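Local coordinates for putative transcription antitermination protein nusG (Methanocaldococcus jannaschii, PDB 3LPE) that stimulates transcription elongation as the NGN-domain part of Spt5, which pairs with Spt4 and mediates the interaction of the complex with RNA polymerase, at residues A[14-19]-A[50-55]; A[27-32]-A[68-73]; A[21-26]-A[43-48]. One frame throughout, in Å; residues are numbered along the deposited sequence.

Interaction 1 (A[14-19]-A[50-55])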
loop_
_atom_site.group_PDB
_atom_site.type_symbol
_atom_site.label_atom_id
_atom_site.label_comp_id
_atom_site.label_asym_id
_atom_site.label_seq_id
_atom_site.Cartn_x
_atom_site.Cartn_y
_atom_site.Cartn_z
ATOM N N ALA A 14 -1.294 -4.935 -10.793
ATOM C CA ALA A 14 0.085 -4.466 -10.692
ATOM C C ALA A 14 0.272 -3.275 -11.635
ATOM O O ALA A 14 -0.049 -3.362 -12.815
ATOM C CB ALA A 14 1.069 -5.612 -11.014
ATOM N N VAL A 15 0.727 -2.150 -11.085
ATOM C CA VAL A 15 1.003 -0.942 -11.847
ATOM C C VAL A 15 2.534 -0.841 -11.973
ATOM O O VAL A 15 3.241 -0.879 -10.978
ATOM C CB VAL A 15 0.464 0.303 -11.119
ATOM C CG1 VAL A 15 0.961 1.586 -11.785
ATOM C CG2 VAL A 15 -1.045 0.260 -11.092
ATOM N N ARG A 16 3.033 -0.742 -13.194
ATOM C CA ARG A 16 4.483 -0.681 -13.385
ATOM C C ARG A 16 4.997 0.730 -13.158
ATOM O O ARG A 16 4.452 1.685 -13.664
ATOM C CB ARG A 16 4.877 -1.177 -14.769
ATOM C CG ARG A 16 6.395 -1.163 -14.979
ATOM C CD ARG A 16 6.821 -1.739 -16.320
ATOM N NE ARG A 16 8.285 -1.663 -16.434
ATOM C CZ ARG A 16 8.966 -1.824 -17.566
ATOM N NH1 ARG A 16 8.322 -2.062 -18.696
ATOM N NH2 ARG A 16 10.290 -1.715 -17.563
ATOM N N THR A 17 6.076 0.865 -12.394
ATOM C CA THR A 17 6.621 2.178 -12.158
ATOM C C THR A 17 8.094 2.144 -12.461
ATOM O O THR A 17 8.646 1.074 -12.717
ATOM C CB THR A 17 6.458 2.591 -10.681
ATOM O OG1 THR A 17 7.434 1.906 -9.881
ATOM C CG2 THR A 17 5.005 2.255 -10.169
ATOM N N MET A 18 8.735 3.308 -12.380
ATOM C CA MET A 18 10.181 3.359 -12.362
ATOM C C MET A 18 10.732 2.717 -11.107
ATOM O O MET A 18 10.196 2.866 -9.999
ATOM C CB MET A 18 10.686 4.796 -12.493
ATOM C CG MET A 18 10.264 5.408 -13.820
ATOM S SD MET A 18 10.902 7.053 -13.943
ATOM C CE MET A 18 12.601 6.672 -14.416
ATOM N N VAL A 19 11.826 1.995 -11.288
ATOM C CA VAL A 19 12.473 1.314 -10.180
ATOM C C VAL A 19 12.943 2.334 -9.173
ATOM O O VAL A 19 13.587 3.315 -9.526
ATOM C CB VAL A 19 13.644 0.423 -10.675
ATOM C CG1 VAL A 19 14.484 -0.072 -9.512
ATOM C CG2 VAL A 19 13.094 -0.748 -11.490
ATOM N N LYS A 50 10.476 -4.777 -7.074
ATOM C CA LYS A 50 10.919 -3.477 -7.570
ATOM C C LYS A 50 10.288 -3.137 -8.920
ATOM O O LYS A 50 10.142 -4.004 -9.785
ATOM C CB LYS A 50 12.431 -3.454 -7.674
ATOM C CG LYS A 50 13.125 -4.088 -6.489
ATOM C CD LYS A 50 14.502 -4.596 -6.893
ATOM C CE LYS A 50 14.922 -5.810 -6.067
ATOM N NZ LYS A 50 15.974 -6.616 -6.763
ATOM N N GLY A 51 9.921 -1.875 -9.096
ATOM C CA GLY A 51 9.324 -1.411 -10.338
ATOM C C GLY A 51 7.832 -1.611 -10.458
ATOM O O GLY A 51 7.256 -1.360 -11.525
ATOM N N TYR A 52 7.192 -2.043 -9.375
ATOM C CA TYR A 52 5.741 -2.260 -9.390
ATOM C C TYR A 52 5.077 -1.869 -8.082
ATOM O O TYR A 52 5.654 -1.998 -7.019
ATOM C CB TYR A 52 5.411 -3.728 -9.664
ATOM C CG TYR A 52 5.891 -4.151 -11.015
ATOM C CD1 TYR A 52 7.187 -4.614 -11.191
ATOM C CD2 TYR A 52 5.073 -4.032 -12.124
ATOM C CE1 TYR A 52 7.656 -4.976 -12.440
ATOM C CE2 TYR A 52 5.539 -4.384 -13.387
ATOM C CZ TYR A 52 6.824 -4.854 -13.527
ATOM O OH TYR A 52 7.284 -5.202 -14.766
ATOM N N VAL A 53 3.854 -1.396 -8.196
ATOM C CA VAL A 53 3.022 -1.116 -7.030
ATOM C C VAL A 53 1.728 -1.891 -7.259
ATOM O O VAL A 53 1.211 -1.942 -8.388
ATOM C CB VAL A 53 2.757 0.403 -6.890
ATOM C CG1 VAL A 53 1.768 0.682 -5.785
ATOM C CG2 VAL A 53 4.070 1.132 -6.595
ATOM N N LEU A 54 1.218 -2.523 -6.208
ATOM C CA LEU A 54 -0.007 -3.316 -6.323
ATOM C C LEU A 54 -1.173 -2.480 -5.835
ATOM O O LEU A 54 -1.079 -1.903 -4.765
ATOM C CB LEU A 54 0.117 -4.556 -5.447
ATOM C CG LEU A 54 1.252 -5.505 -5.864
ATOM C CD1 LEU A 54 1.315 -6.727 -4.966
ATOM C CD2 LEU A 54 1.105 -5.931 -7.312
ATOM N N VAL A 55 -2.267 -2.441 -6.600
ATOM C CA VAL A 55 -3.399 -1.568 -6.283
ATOM C C VAL A 55 -4.649 -2.421 -6.202
ATOM O O VAL A 55 -5.028 -3.054 -7.164
ATOM C CB VAL A 55 -3.601 -0.459 -7.352
ATOM C CG1 VAL A 55 -4.832 0.422 -7.047
ATOM C CG2 VAL A 55 -2.329 0.418 -7.482
#
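Lys50 meets Val19 only loosely, its CB near the CG1 methyl, before the chain turns into the sheet at Gly51. That glycine takes a positive phi of 85°, and Val19 CG2 packs 4.0 Å from its CA. Its carbonyl accepts the N-H of Thr17, with Thr17 N to Gly51 O at 2.7 Å; the bond is straight at hydrogen, but the donor stands well above the carbonyl plane, consistent with the pairing departing from regular geometry near the end of strand 12-17.

Tyr52 faces Arg16 in a non-hydrogen-bonded antiparallel pair. With CG anti to its carbonyl carbon (chi1 -63°) and beside its backbone N, the ring meets the arginine obliquely through CD2 and CE2: Tyr52 CE2 lies 3.6 Å from Arg16 CB, and the hydroxyl OH sits 3.8 Å from Arg16 CD. The extended arginine thus passes the ring with its methylenes, guanidinium and ring planes 23° apart.

Val53 and Val15 form the hydrogen-bonded pair, exchanging two bonds: Val15 N to Val53 O at 2.7 Å and Val53 N to Val15 O at 2.9 Å, the first nearly along the C=O axis. On the face of Val15, Val53 CG2 touches Thr17 CG2 at 3.9 Å. Leu54 returns to the Tyr52 face, where its CD2 packs 3.7 Å from Ala14 CB. Val55 then sets CG2 against Val15 CG2, on the face packed by helices 22-35 and 60-67.

These are two central strands of the antiparallel sheet of the NGN domain. Backbone bonds fix their register, while the alternating side chains give the sheet two characters: valine and threonine methyls toward the helices, and on the other face a mixed surface that ends in a partly exposed tyrosine and an exposed arginine.

Interaction 2 (A[27-32]-A[68-73])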
loop_
_atom_site.group_PDB
_atom_site.type_symbol
_atom_site.label_atom_id
_atom_site.label_comp_id
_atom_site.label_asym_id
_atom_site.label_seq_id
_atom_site.Cartn_x
_atom_site.Cartn_y
_atom_site.Cartn_z
ATOM N N GLY A 27 2.322 6.801 -2.515
ATOM C CA GLY A 27 1.906 8.012 -1.818
ATOM C C GLY A 27 1.048 8.955 -2.649
ATOM O O GLY A 27 0.005 9.429 -2.197
ATOM N N LEU A 28 1.494 9.241 -3.869
ATOM C CA LEU A 28 0.717 10.025 -4.820
ATOM C C LEU A 28 -0.611 9.360 -5.138
ATOM O O LEU A 28 -1.640 10.022 -5.289
ATOM C CB LEU A 28 1.503 10.216 -6.127
ATOM C CG LEU A 28 2.817 10.973 -5.962
ATOM C CD1 LEU A 28 3.572 11.003 -7.300
ATOM C CD2 LEU A 28 2.563 12.390 -5.433
ATOM N N MET A 29 -0.590 8.046 -5.258
ATOM C CA MET A 29 -1.806 7.307 -5.561
ATOM C C MET A 29 -2.827 7.476 -4.437
ATOM O O MET A 29 -4.006 7.712 -4.682
ATOM C CB MET A 29 -1.496 5.822 -5.725
ATOM C CG MET A 29 -0.967 5.449 -7.101
ATOM S SD MET A 29 -0.368 3.772 -7.043
ATOM C CE MET A 29 -0.415 3.299 -8.771
ATOM N N ALA A 30 -2.377 7.323 -3.206
ATOM C CA ALA A 30 -3.315 7.377 -2.071
ATOM C C ALA A 30 -3.976 8.755 -2.003
ATOM O O ALA A 30 -5.178 8.877 -1.803
ATOM C CB ALA A 30 -2.602 7.062 -0.768
ATOM N N SER A 31 -3.176 9.799 -2.181
ATOM C CA SER A 31 -3.693 11.157 -2.228
ATOM C C SER A 31 -4.717 11.327 -3.343
ATOM O O SER A 31 -5.792 11.874 -3.117
ATOM C CB SER A 31 -2.545 12.156 -2.402
ATOM O OG SER A 31 -1.694 12.088 -1.278
ATOM N N ARG A 32 -4.399 10.850 -4.544
ATOM C CA ARG A 32 -5.326 11.007 -5.653
ATOM C C ARG A 32 -6.607 10.198 -5.455
ATOM O O ARG A 32 -7.689 10.624 -5.859
ATOM C CB ARG A 32 -4.665 10.643 -6.989
ATOM C CG ARG A 32 -5.561 10.837 -8.188
ATOM C CD ARG A 32 -4.753 10.803 -9.478
ATOM N NE ARG A 32 -5.597 10.635 -10.656
ATOM C CZ ARG A 32 -6.250 11.621 -11.262
ATOM N NH1 ARG A 32 -6.172 12.861 -10.791
ATOM N NH2 ARG A 32 -6.994 11.365 -12.332
ATOM N N LYS A 68 -3.909 8.011 -14.285
ATOM C CA LYS A 68 -4.052 8.902 -15.428
ATOM C C LYS A 68 -3.156 10.137 -15.292
ATOM O O LYS A 68 -3.352 10.957 -14.393
ATOM C CB LYS A 68 -5.512 9.307 -15.596
ATOM C CG LYS A 68 -5.833 10.071 -16.878
ATOM C CD LYS A 68 -7.340 10.248 -17.016
ATOM C CE LYS A 68 -7.688 11.240 -18.106
ATOM N NZ LYS A 68 -9.126 11.607 -18.050
ATOM N N GLY A 69 -2.162 10.252 -16.177
ATOM C CA GLY A 69 -1.282 11.411 -16.190
ATOM C C GLY A 69 -0.269 11.468 -15.056
ATOM O O GLY A 69 0.446 12.456 -14.900
ATOM N N MET A 70 -0.206 10.414 -14.252
ATOM C CA MET A 70 0.787 10.341 -13.180
ATOM C C MET A 70 2.212 10.113 -13.714
ATOM O O MET A 70 2.457 9.161 -14.443
ATOM C CB MET A 70 0.409 9.226 -12.192
ATOM C CG MET A 70 1.281 9.180 -10.952
ATOM S SD MET A 70 0.645 8.030 -9.711
ATOM C CE MET A 70 -0.746 8.976 -9.103
ATOM N N PRO A 71 3.160 10.980 -13.327
ATOM C CA PRO A 71 4.541 10.792 -13.793
ATOM C C PRO A 71 5.145 9.492 -13.256
ATOM O O PRO A 71 4.750 9.001 -12.179
ATOM C CB PRO A 71 5.278 12.015 -13.228
ATOM C CG PRO A 71 4.193 13.037 -12.990
ATOM C CD PRO A 71 2.976 12.252 -12.603
ATOM N N ARG A 72 6.059 8.921 -14.033
ATOM C CA ARG A 72 6.899 7.811 -13.603
ATOM C C ARG A 72 6.128 6.497 -13.481
ATOM O O ARG A 72 6.624 5.504 -12.958
ATOM C CB ARG A 72 7.647 8.165 -12.317
ATOM C CG ARG A 72 8.443 9.468 -12.412
ATOM C CD ARG A 72 9.107 9.834 -11.075
ATOM N NE ARG A 72 9.731 11.153 -11.135
ATOM C CZ ARG A 72 10.357 11.741 -10.121
ATOM N NH1 ARG A 72 10.448 11.132 -8.947
ATOM N NH2 ARG A 72 10.893 12.943 -10.283
ATOM N N VAL A 73 4.924 6.502 -14.018
ATOM C CA VAL A 73 4.138 5.280 -14.154
ATOM C C VAL A 73 4.090 4.868 -15.632
ATOM O O VAL A 73 3.782 5.677 -16.499
ATOM C CB VAL A 73 2.715 5.480 -13.614
ATOM C CG1 VAL A 73 1.863 4.284 -13.943
ATOM C CG2 VAL A 73 2.773 5.714 -12.102
#
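Met70 reaches from the 68-73 loop to helix 27-32 and carries most of the apolar contact. Its CG is anti to the backbone N (chi1 -173°), and a bend at chi3 (-74°) turns the terminal methyl onto the helix. Met70 CE comes 3.9 Å from Leu28 CB and 4.0 Å from the backbone atom Met29 N, so the methyl rests on the helix surface where these two residues join. The sulfur touches one methylene of the other methionine, Met70 SD lying 4.0 Å from Met29 CG. The two thioether chains cross at about a right angle, and that of Met29, extended beyond CG, runs on into the interior, where it packs on Leu66, Ile67 and Val15. Ile25, one turn earlier on the helix, also touches Met70.

The loop links helix 60-67 to strand 73-76 of the NGN domain, bringing the chain from the second helix on this side of the sheet to an outer strand. Met70 to Val73, where the loop enters the strand, make a type II beta turn, with Arg72 at positive phi (72°) in the third position.

Polar groups meet at the other end, round Arg32. Its side chain is extended from CG to NE and crosses Lys68 obliquely; Arg32 NH2 lies 4.1 Å from Lys68 CB, while the carbonyl Lys68 O stands 4.0 Å above one guanidinium face, offset toward the rim. The guanidinium has its hydrogen-bond partners in helix 60-67: NH2 gives to Glu65 O, and NE makes a weak bond to Leu66 O. Carbonyls at the end of that helix would tend to stabilise the positive charge. The like-charged ammonium of Lys68 is led away from the helix, with Arg32 NH2 and Lys68 NZ 6.1 Å apart.

Interaction 3 (A[21-26]-A[43-48])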
loop_
_atom_site.group_PDB
_atom_site.type_symbol
_atom_site.label_atom_id
_atom_site.label_comp_id
_atom_site.label_asym_id
_atom_site.label_seq_id
_atom_site.Cartn_x
_atom_site.Cartn_y
_atom_site.Cartn_z
ATOM N N GLN A 21 10.962 4.245 -7.402
ATOM C CA GLN A 21 9.903 5.212 -7.178
ATOM C C GLN A 21 8.625 4.575 -6.595
ATOM O O GLN A 21 7.565 5.194 -6.588
ATOM C CB GLN A 21 9.538 5.913 -8.494
ATOM C CG GLN A 21 10.675 6.754 -9.062
ATOM C CD GLN A 21 11.016 7.909 -8.170
ATOM O OE1 GLN A 21 10.130 8.644 -7.740
ATOM N NE2 GLN A 21 12.304 8.085 -7.876
ATOM N N GLU A 22 8.727 3.350 -6.119
ATOM C CA GLU A 22 7.531 2.604 -5.753
ATOM C C GLU A 22 6.755 3.271 -4.617
ATOM O O GLU A 22 5.564 3.533 -4.738
ATOM C CB GLU A 22 7.891 1.170 -5.385
ATOM C CG GLU A 22 8.638 0.423 -6.503
ATOM C CD GLU A 22 10.142 0.630 -6.467
ATOM O OE1 GLU A 22 10.639 1.453 -5.664
ATOM O OE2 GLU A 22 10.834 -0.065 -7.237
ATOM N N LYS A 23 7.435 3.530 -3.516
ATOM C CA LYS A 23 6.791 4.172 -2.362
ATOM C C LYS A 23 6.308 5.574 -2.701
ATOM O O LYS A 23 5.220 5.970 -2.286
ATOM C CB LYS A 23 7.750 4.229 -1.169
ATOM C CG LYS A 23 7.911 2.909 -0.432
ATOM C CD LYS A 23 9.045 3.026 0.582
ATOM C CE LYS A 23 9.286 1.746 1.327
ATOM N NZ LYS A 23 10.370 1.939 2.328
ATOM N N ASN A 24 7.113 6.324 -3.455
ATOM C CA ASN A 24 6.711 7.658 -3.885
ATOM C C ASN A 24 5.397 7.598 -4.626
ATOM O O ASN A 24 4.481 8.366 -4.348
ATOM C CB ASN A 24 7.776 8.327 -4.789
ATOM C CG ASN A 24 9.003 8.798 -4.015
ATOM O OD1 ASN A 24 8.994 8.866 -2.791
ATOM N ND2 ASN A 24 10.068 9.135 -4.742
ATOM N N ILE A 25 5.289 6.664 -5.567
ATOM C CA ILE A 25 4.076 6.567 -6.362
ATOM C C ILE A 25 2.861 6.073 -5.529
ATOM O O ILE A 25 1.750 6.539 -5.713
ATOM C CB ILE A 25 4.306 5.711 -7.613
ATOM C CG1 ILE A 25 5.036 6.558 -8.654
ATOM C CG2 ILE A 25 2.984 5.239 -8.192
ATOM C CD1 ILE A 25 5.904 5.748 -9.553
ATOM N N ALA A 26 3.102 5.148 -4.616
ATOM C CA ALA A 26 2.045 4.688 -3.708
ATOM C C ALA A 26 1.458 5.889 -2.953
ATOM O O ALA A 26 0.257 5.961 -2.766
ATOM C CB ALA A 26 2.600 3.693 -2.727
ATOM N N ILE A 43 -2.929 -0.025 -1.346
ATOM C CA ILE A 43 -1.816 0.126 -2.270
ATOM C C ILE A 43 -0.624 -0.505 -1.583
ATOM O O ILE A 43 -0.364 -0.246 -0.415
ATOM C CB ILE A 43 -1.522 1.604 -2.564
ATOM C CG1 ILE A 43 -2.754 2.290 -3.154
ATOM C CG2 ILE A 43 -0.395 1.752 -3.596
ATOM C CD1 ILE A 43 -2.717 3.788 -2.959
ATOM N N LEU A 44 0.080 -1.384 -2.285
ATOM C CA LEU A 44 1.147 -2.132 -1.629
ATOM C C LEU A 44 2.450 -2.007 -2.426
ATOM O O LEU A 44 2.479 -2.299 -3.633
ATOM C CB LEU A 44 0.734 -3.612 -1.497
ATOM C CG LEU A 44 1.829 -4.609 -1.149
ATOM C CD1 LEU A 44 2.107 -4.549 0.312
ATOM C CD2 LEU A 44 1.430 -6.007 -1.558
ATOM N N ALA A 45 3.504 -1.559 -1.753
ATOM C CA ALA A 45 4.819 -1.434 -2.364
ATOM C C ALA A 45 5.790 -2.283 -1.578
ATOM O O ALA A 45 6.191 -1.907 -0.483
ATOM C CB ALA A 45 5.277 0.028 -2.403
ATOM N N SER A 46 6.140 -3.440 -2.131
ATOM C CA SER A 46 7.043 -4.390 -1.484
ATOM C C SER A 46 8.467 -4.236 -2.002
ATOM O O SER A 46 8.671 -4.093 -3.213
ATOM C CB SER A 46 6.574 -5.816 -1.775
ATOM O OG SER A 46 7.581 -6.757 -1.448
ATOM N N GLU A 47 9.439 -4.291 -1.094
ATOM C CA GLU A 47 10.845 -4.190 -1.458
ATOM C C GLU A 47 11.247 -5.362 -2.334
ATOM O O GLU A 47 12.227 -5.290 -3.061
ATOM C CB GLU A 47 11.736 -4.149 -0.213
ATOM C CG GLU A 47 11.697 -2.827 0.518
ATOM C CD GLU A 47 12.083 -1.664 -0.373
ATOM O OE1 GLU A 47 11.443 -0.593 -0.275
ATOM O OE2 GLU A 47 13.023 -1.823 -1.178
ATOM N N SER A 48 10.493 -6.448 -2.267
ATOM C CA SER A 48 10.867 -7.633 -3.015
ATOM C C SER A 48 10.211 -7.585 -4.392
ATOM O O SER A 48 10.286 -8.532 -5.179
ATOM C CB SER A 48 10.494 -8.901 -2.238
ATOM O OG SER A 48 9.138 -9.211 -2.442
#
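Ala26 and Ile43 meet methyl to methyl: Ala26 CB, aimed from the helix toward the strand, lies 3.7 Å from Ile43 CG2. That branch of the isoleucine is anti to its backbone N, whereas the longer one brings Ile43 CD1 3.7 Å from the carbonyl Ala26 O. The two branches thus reach the CB and the carbonyl oxygen of the same helical residue.

Two residues on along the strand, Ala45 meets the helix one turn nearer its start. Its CB points at the helix, 4.1 Å from Glu22 CB and 4.3 Å from the backbone atom Lys23 N. Glu22 offers only its first methylene here. A bend at chi2 (87°) takes the carboxylate elsewhere, and OE2 accepts the N-H groups of Gly51 and Gly20, tying the start of the helix to the neighbouring loop.

At the rim the contact becomes charged. Lys23, extended beyond CG, reaches past Ala45 and crosses the bent Glu47 at about a right angle. Lys23 NZ and Glu47 OE1 form a long salt bridge of 3.8 Å, and Lys23 CE is slightly closer to the same oxygen at 3.6 Å, a spacing that suggests a loose electrostatic attraction. Just beyond the strand, Ser46 OG accepts the N-H of Ser48 in an ST turn.

With alanines at 26 and 45 between them, the axes of helix 22-26 and strand 43-45 approach to 8.2 Å and run nearly antiparallel, at 168°. Trp27 and Leu30 of the chain of DNA-directed RNA polymerase subunit E'' pack on Lys23 and Ala26, and a strand of that chain pairs antiparallel with Ile43, Leu44 and Ala45, continuing the sheet across the interface. The arrangement is helix-on-sheet packing of an alpha/beta NGN domain, here at the edge where its heterodimer partner joins.

How the interactions relate
The three contacts illustrate how chemistry follows position in a small alpha/beta domain. Interaction 1 lies closest to the centre of the chain and is the one built on backbone hydrogen bonds; interaction 3, partly buried too, sets the start of helix 22-35 against a strand of the same sheet that is outermost within this chain, through small apolar groups and a peripheral charge pair. Interaction 2 is a surface contact that uses the next turns of that helix, with flexible thioethers and an arginine meeting a loop. Contacts between them join the set: Gly51 to Glu22, Leu54 to Leu44, Arg72 to both Met18 and Gln21, while Ile43 packs on Met29 between helix and sheet.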